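Long-range contact in carbohydrate deacetylase Agd3 (Neosartorya fumigata, PDB 6NWZ), which is a metal-binding carbohydrate esterase that probably removes N-acetyl groups from the exopolysaccharide galactosaminogalactan and is required for biofilm formation: residues I431-L444 with S480-W492. Residues are numbered along the deposited sequence; the frame is centred on the assembly and turned at random.
Sequences IPPAITGLHNGDAL and SDGFAGMQVNPRW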
loop_
_atom_site.group_PDB
_atom_site.type_symbol
_atom_site.label_atom_id
_atom_site.label_comp_id
_atom_site.label_asym_id
_atom_site.label_seq_id
_atom_site.Cartn_x
_atom_site.Cartn_y
_atom_site.Cartn_z
ATOM N N ILE A 431 -4.761 -6.338 17.131
ATOM C CA ILE A 431 -5.388 -5.094 16.697
ATOM C C ILE A 431 -5.808 -4.359 17.964
ATOM O O ILE A 431 -6.823 -4.722 18.575
ATOM C CB ILE A 431 -6.588 -5.352 15.773
ATOM C CG1 ILE A 431 -6.178 -6.244 14.593
ATOM C CG2 ILE A 431 -7.186 -4.030 15.305
ATOM C CD1 ILE A 431 -7.292 -6.503 13.592
ATOM N N PRO A 432 -5.061 -3.353 18.411
ATOM C CA PRO A 432 -5.372 -2.706 19.695
ATOM C C PRO A 432 -6.773 -2.120 19.686
ATOM O O PRO A 432 -7.231 -1.594 18.660
ATOM C CB PRO A 432 -4.296 -1.613 19.815
ATOM C CG PRO A 432 -3.731 -1.456 18.437
ATOM C CD PRO A 432 -3.853 -2.793 17.783
ATOM N N PRO A 433 -7.488 -2.194 20.809
ATOM C CA PRO A 433 -8.921 -1.856 20.807
ATOM C C PRO A 433 -9.126 -0.367 20.569
ATOM O O PRO A 433 -8.698 0.465 21.373
ATOM C CB PRO A 433 -9.387 -2.284 22.203
ATOM C CG PRO A 433 -8.150 -2.168 23.057
ATOM C CD PRO A 433 -6.980 -2.490 22.162
ATOM N N ALA A 434 -9.776 -0.035 19.452
ATOM C CA ALA A 434 -9.956 1.353 19.023
ATOM C C ALA A 434 -8.621 2.078 18.891
ATOM O O ALA A 434 -8.552 3.300 19.050
ATOM C CB ALA A 434 -10.883 2.120 19.973
ATOM N N ILE A 435 -7.559 1.320 18.598
ATOM C CA ILE A 435 -6.195 1.832 18.495
ATOM C C ILE A 435 -5.863 2.656 19.734
ATOM O O ILE A 435 -5.512 3.838 19.634
ATOM C CB ILE A 435 -6.003 2.646 17.200
ATOM C CG1 ILE A 435 -6.637 1.911 16.023
ATOM C CG2 ILE A 435 -4.523 2.838 16.892
ATOM C CD1 ILE A 435 -6.032 0.545 15.771
ATOM N N THR A 436 -5.979 2.042 20.912
ATOM C CA THR A 436 -5.718 2.714 22.178
ATOM C C THR A 436 -4.595 2.009 22.929
ATOM O O THR A 436 -4.278 0.843 22.674
ATOM C CB THR A 436 -6.982 2.785 23.061
ATOM O OG1 THR A 436 -7.406 1.466 23.431
ATOM C CG2 THR A 436 -8.111 3.487 22.325
ATOM N N GLY A 437 -3.987 2.738 23.863
ATOM C CA GLY A 437 -2.870 2.228 24.625
ATOM C C GLY A 437 -1.524 2.348 23.948
ATOM O O GLY A 437 -0.511 1.968 24.551
ATOM N N LEU A 438 -1.473 2.869 22.722
ATOM C CA LEU A 438 -0.207 3.008 22.012
ATOM C C LEU A 438 0.705 4.063 22.625
ATOM O O LEU A 438 1.871 4.149 22.230
ATOM C CB LEU A 438 -0.464 3.328 20.538
ATOM C CG LEU A 438 -0.915 2.154 19.656
ATOM C CD1 LEU A 438 -2.396 1.828 19.828
ATOM C CD2 LEU A 438 -0.602 2.430 18.202
ATOM N N HIS A 439 0.210 4.867 23.569
ATOM C CA HIS A 439 1.050 5.790 24.324
ATOM C C HIS A 439 1.072 5.445 25.807
ATOM O O HIS A 439 1.652 6.190 26.604
ATOM C CB HIS A 439 0.588 7.237 24.119
ATOM C CG HIS A 439 0.661 7.699 22.695
ATOM N ND1 HIS A 439 1.855 7.870 22.026
ATOM C CD2 HIS A 439 -0.312 8.026 21.813
ATOM C CE1 HIS A 439 1.612 8.283 20.795
ATOM N NE2 HIS A 439 0.305 8.384 20.639
ATOM N N ASN A 440 0.455 4.333 26.188
ATOM C CA ASN A 440 0.481 3.843 27.559
ATOM C C ASN A 440 1.616 2.831 27.672
ATOM O O ASN A 440 1.516 1.716 27.152
ATOM C CB ASN A 440 -0.865 3.219 27.917
ATOM C CG ASN A 440 -0.961 2.815 29.371
ATOM O OD1 ASN A 440 0.042 2.510 30.013
ATOM N ND2 ASN A 440 -2.180 2.804 29.898
ATOM N N GLY A 441 2.697 3.221 28.346
ATOM C CA GLY A 441 3.827 2.318 28.488
ATOM C C GLY A 441 3.483 1.054 29.254
ATOM O O GLY A 441 3.951 -0.036 28.914
ATOM N N ASP A 442 2.664 1.181 30.305
ATOM C CA ASP A 442 2.278 0.009 31.086
ATOM C C ASP A 442 1.455 -0.962 30.256
ATOM O O ASP A 442 1.524 -2.178 30.472
ATOM C CB ASP A 442 1.485 0.426 32.326
ATOM C CG ASP A 442 2.233 1.411 33.195
ATOM O OD1 ASP A 442 3.474 1.486 33.078
ATOM O OD2 ASP A 442 1.579 2.108 34.000
ATOM N N ALA A 443 0.666 -0.443 29.313
ATOM C CA ALA A 443 -0.113 -1.311 28.441
ATOM C C ALA A 443 0.790 -2.036 27.450
ATOM O O ALA A 443 0.681 -3.254 27.276
ATOM C CB ALA A 443 -1.181 -0.494 27.716
ATOM N N LEU A 444 1.700 -1.299 26.803
ATOM C CA LEU A 444 2.612 -1.919 25.845
ATOM C C LEU A 444 3.481 -2.985 26.502
ATOM O O LEU A 444 3.822 -3.988 25.865
ATOM C CB LEU A 444 3.486 -0.852 25.184
ATOM C CG LEU A 444 2.763 0.257 24.415
ATOM C CD1 LEU A 444 3.746 1.304 23.917
ATOM C CD2 LEU A 444 1.979 -0.323 23.254
ATOM N N SER A 480 8.165 8.929 23.747
ATOM C CA SER A 480 6.893 9.286 23.134
ATOM C C SER A 480 5.747 8.367 23.538
ATOM O O SER A 480 4.588 8.797 23.521
ATOM C CB SER A 480 7.030 9.280 21.608
ATOM O OG SER A 480 8.150 10.043 21.193
ATOM N N ASP A 481 6.032 7.118 23.905
ATOM C CA ASP A 481 4.984 6.133 24.121
ATOM C C ASP A 481 5.094 5.391 25.445
ATOM O O ASP A 481 4.255 4.523 25.717
ATOM C CB ASP A 481 4.977 5.119 22.966
ATOM C CG ASP A 481 5.010 5.792 21.607
ATOM O OD1 ASP A 481 4.077 6.569 21.306
ATOM O OD2 ASP A 481 5.978 5.564 20.851
ATOM N N GLY A 482 6.087 5.707 26.277
ATOM C CA GLY A 482 6.282 5.028 27.540
ATOM C C GLY A 482 6.908 3.656 27.440
ATOM O O GLY A 482 7.199 3.049 28.479
ATOM N N PHE A 483 7.126 3.148 26.230
ATOM C CA PHE A 483 7.699 1.826 26.021
ATOM C C PHE A 483 8.385 1.821 24.665
ATOM O O PHE A 483 7.902 2.448 23.719
ATOM C CB PHE A 483 6.623 0.736 26.092
ATOM C CG PHE A 483 7.126 -0.647 25.777
ATOM C CD1 PHE A 483 7.098 -1.134 24.477
ATOM C CD2 PHE A 483 7.606 -1.469 26.783
ATOM C CE1 PHE A 483 7.554 -2.409 24.187
ATOM C CE2 PHE A 483 8.061 -2.746 26.499
ATOM C CZ PHE A 483 8.034 -3.216 25.200
ATOM N N ALA A 484 9.506 1.115 24.576
ATOM C CA ALA A 484 10.306 1.078 23.362
ATOM C C ALA A 484 10.370 -0.340 22.818
ATOM O O ALA A 484 10.587 -1.293 23.571
ATOM C CB ALA A 484 11.724 1.594 23.619
ATOM N N GLY A 485 10.184 -0.472 21.506
ATOM C CA GLY A 485 10.382 -1.727 20.805
ATOM C C GLY A 485 9.156 -2.268 20.103
ATOM O O GLY A 485 9.290 -3.149 19.243
ATOM N N MET A 486 7.964 -1.786 20.438
ATOM C CA MET A 486 6.757 -2.298 19.803
ATOM C C MET A 486 6.646 -1.761 18.381
ATOM O O MET A 486 6.823 -0.562 18.144
ATOM C CB MET A 486 5.519 -1.916 20.612
ATOM C CG MET A 486 4.289 -2.758 20.298
ATOM S SD MET A 486 4.385 -4.438 20.953
ATOM C CE MET A 486 4.515 -4.110 22.707
ATOM N N GLN A 487 6.352 -2.652 17.435
ATOM C CA GLN A 487 6.272 -2.291 16.024
ATOM C C GLN A 487 4.828 -1.952 15.667
ATOM O O GLN A 487 3.937 -2.801 15.783
ATOM C CB GLN A 487 6.796 -3.427 15.146
ATOM C CG GLN A 487 6.841 -3.097 13.660
ATOM C CD GLN A 487 7.286 -4.271 12.804
ATOM O OE1 GLN A 487 8.018 -5.148 13.262
ATOM N NE2 GLN A 487 6.837 -4.293 11.554
ATOM N N VAL A 488 4.602 -0.717 15.233
ATOM C CA VAL A 488 3.281 -0.242 14.841
ATOM C C VAL A 488 3.226 -0.216 13.320
ATOM O O VAL A 488 3.856 0.632 12.678
ATOM C CB VAL A 488 2.976 1.140 15.434
ATOM C CG1 VAL A 488 1.601 1.615 14.983
ATOM C CG2 VAL A 488 3.055 1.091 16.949
ATOM N N ASN A 489 2.474 -1.148 12.740
ATOM C CA ASN A 489 2.326 -1.180 11.291
ATOM C C ASN A 489 1.168 -0.285 10.861
ATOM O O ASN A 489 0.135 -0.236 11.537
ATOM C CB ASN A 489 2.078 -2.605 10.803
ATOM C CG ASN A 489 3.136 -3.580 11.282
ATOM O OD1 ASN A 489 4.247 -3.621 10.754
ATOM N ND2 ASN A 489 2.791 -4.375 12.290
ATOM N N PRO A 490 1.318 0.424 9.747
ATOM C CA PRO A 490 0.268 1.353 9.312
ATOM C C PRO A 490 -0.991 0.631 8.852
ATOM O O PRO A 490 -0.971 -0.540 8.464
ATOM C CB PRO A 490 0.925 2.111 8.153
ATOM C CG PRO A 490 1.996 1.186 7.657
ATOM C CD PRO A 490 2.499 0.463 8.867
ATOM N N ARG A 491 -2.105 1.365 8.908
ATOM C CA ARG A 491 -3.402 0.872 8.459
ATOM C C ARG A 491 -4.259 2.047 8.014
ATOM O O ARG A 491 -4.311 3.081 8.685
ATOM C CB ARG A 491 -4.140 0.088 9.553
ATOM C CG ARG A 491 -5.405 -0.626 9.064
ATOM C CD ARG A 491 -5.931 -1.656 10.072
ATOM N NE ARG A 491 -6.621 -1.034 11.199
ATOM C CZ ARG A 491 -7.380 -1.690 12.076
ATOM N NH1 ARG A 491 -7.968 -1.032 13.065
ATOM N NH2 ARG A 491 -7.558 -3.003 11.964
ATOM N N TRP A 492 -4.946 1.866 6.893
ATOM C CA TRP A 492 -5.819 2.881 6.333
ATOM C C TRP A 492 -7.221 2.797 6.930
ATOM O O TRP A 492 -7.726 1.716 7.244
ATOM C CB TRP A 492 -5.908 2.732 4.813
ATOM C CG TRP A 492 -4.604 2.935 4.096
ATOM C CD1 TRP A 492 -3.912 2.006 3.370
ATOM C CD2 TRP A 492 -3.836 4.143 4.037
ATOM N NE1 TRP A 492 -2.763 2.564 2.860
ATOM C CE2 TRP A 492 -2.694 3.874 3.255
ATOM C CE3 TRP A 492 -4.004 5.426 4.568
ATOM C CZ2 TRP A 492 -1.725 4.840 2.993
ATOM C CZ3 TRP A 492 -3.041 6.383 4.305
ATOM C CH2 TRP A 492 -1.916 6.084 3.526
#
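The backbones of H439-G441 and D481-G482 run close together, with the G441 and G482 CA atoms 3.8 Å apart and a CA-H...O contact from G441 CA to G482 O; G482 takes positive phi after D481. N440 is the N-cap of helix 441-449, its OD1 accepting from A443 N. Beside this junction H439 ND1 reaches two acceptors: S480 O at 3.3 Å, tilted from the ring plane, and D481 OD1 at 2.7 Å, near the ring plane at its edge, a weak addition with an N-H...O angle of only 117°. The imidazole and carboxylate planes lie 29° apart. The stronger partners are E339 OE2 on H439 NE2 and Y474 OH on D481 OD2. L444 CB packs on F483 CB at 3.6 Å, and L444 O sits over the centre of the phenyl ring. Bends at chi2 (73°) and chi3 fold M486 back until CE meets L444 O and CB, while L438 CD2 meets both methyl branches of V488. R491 lies on strand 487-492, paired with strands 454-456 and 542-546 in the deacetylase domain's sheet. I431 CG2, near the zinc ligand H388, lies 3.5 Å from R491 NH2, and I435 CD1 3.7 Å from R491 NH1. NH2 also bonds Q253 and forms a salt bridge with the zinc ligand D255, making R491 second-shell to the metal. At the polar junction, H439, donating from ND1 and paired through NE2 with E339, sits between two carboxylates and may be charged.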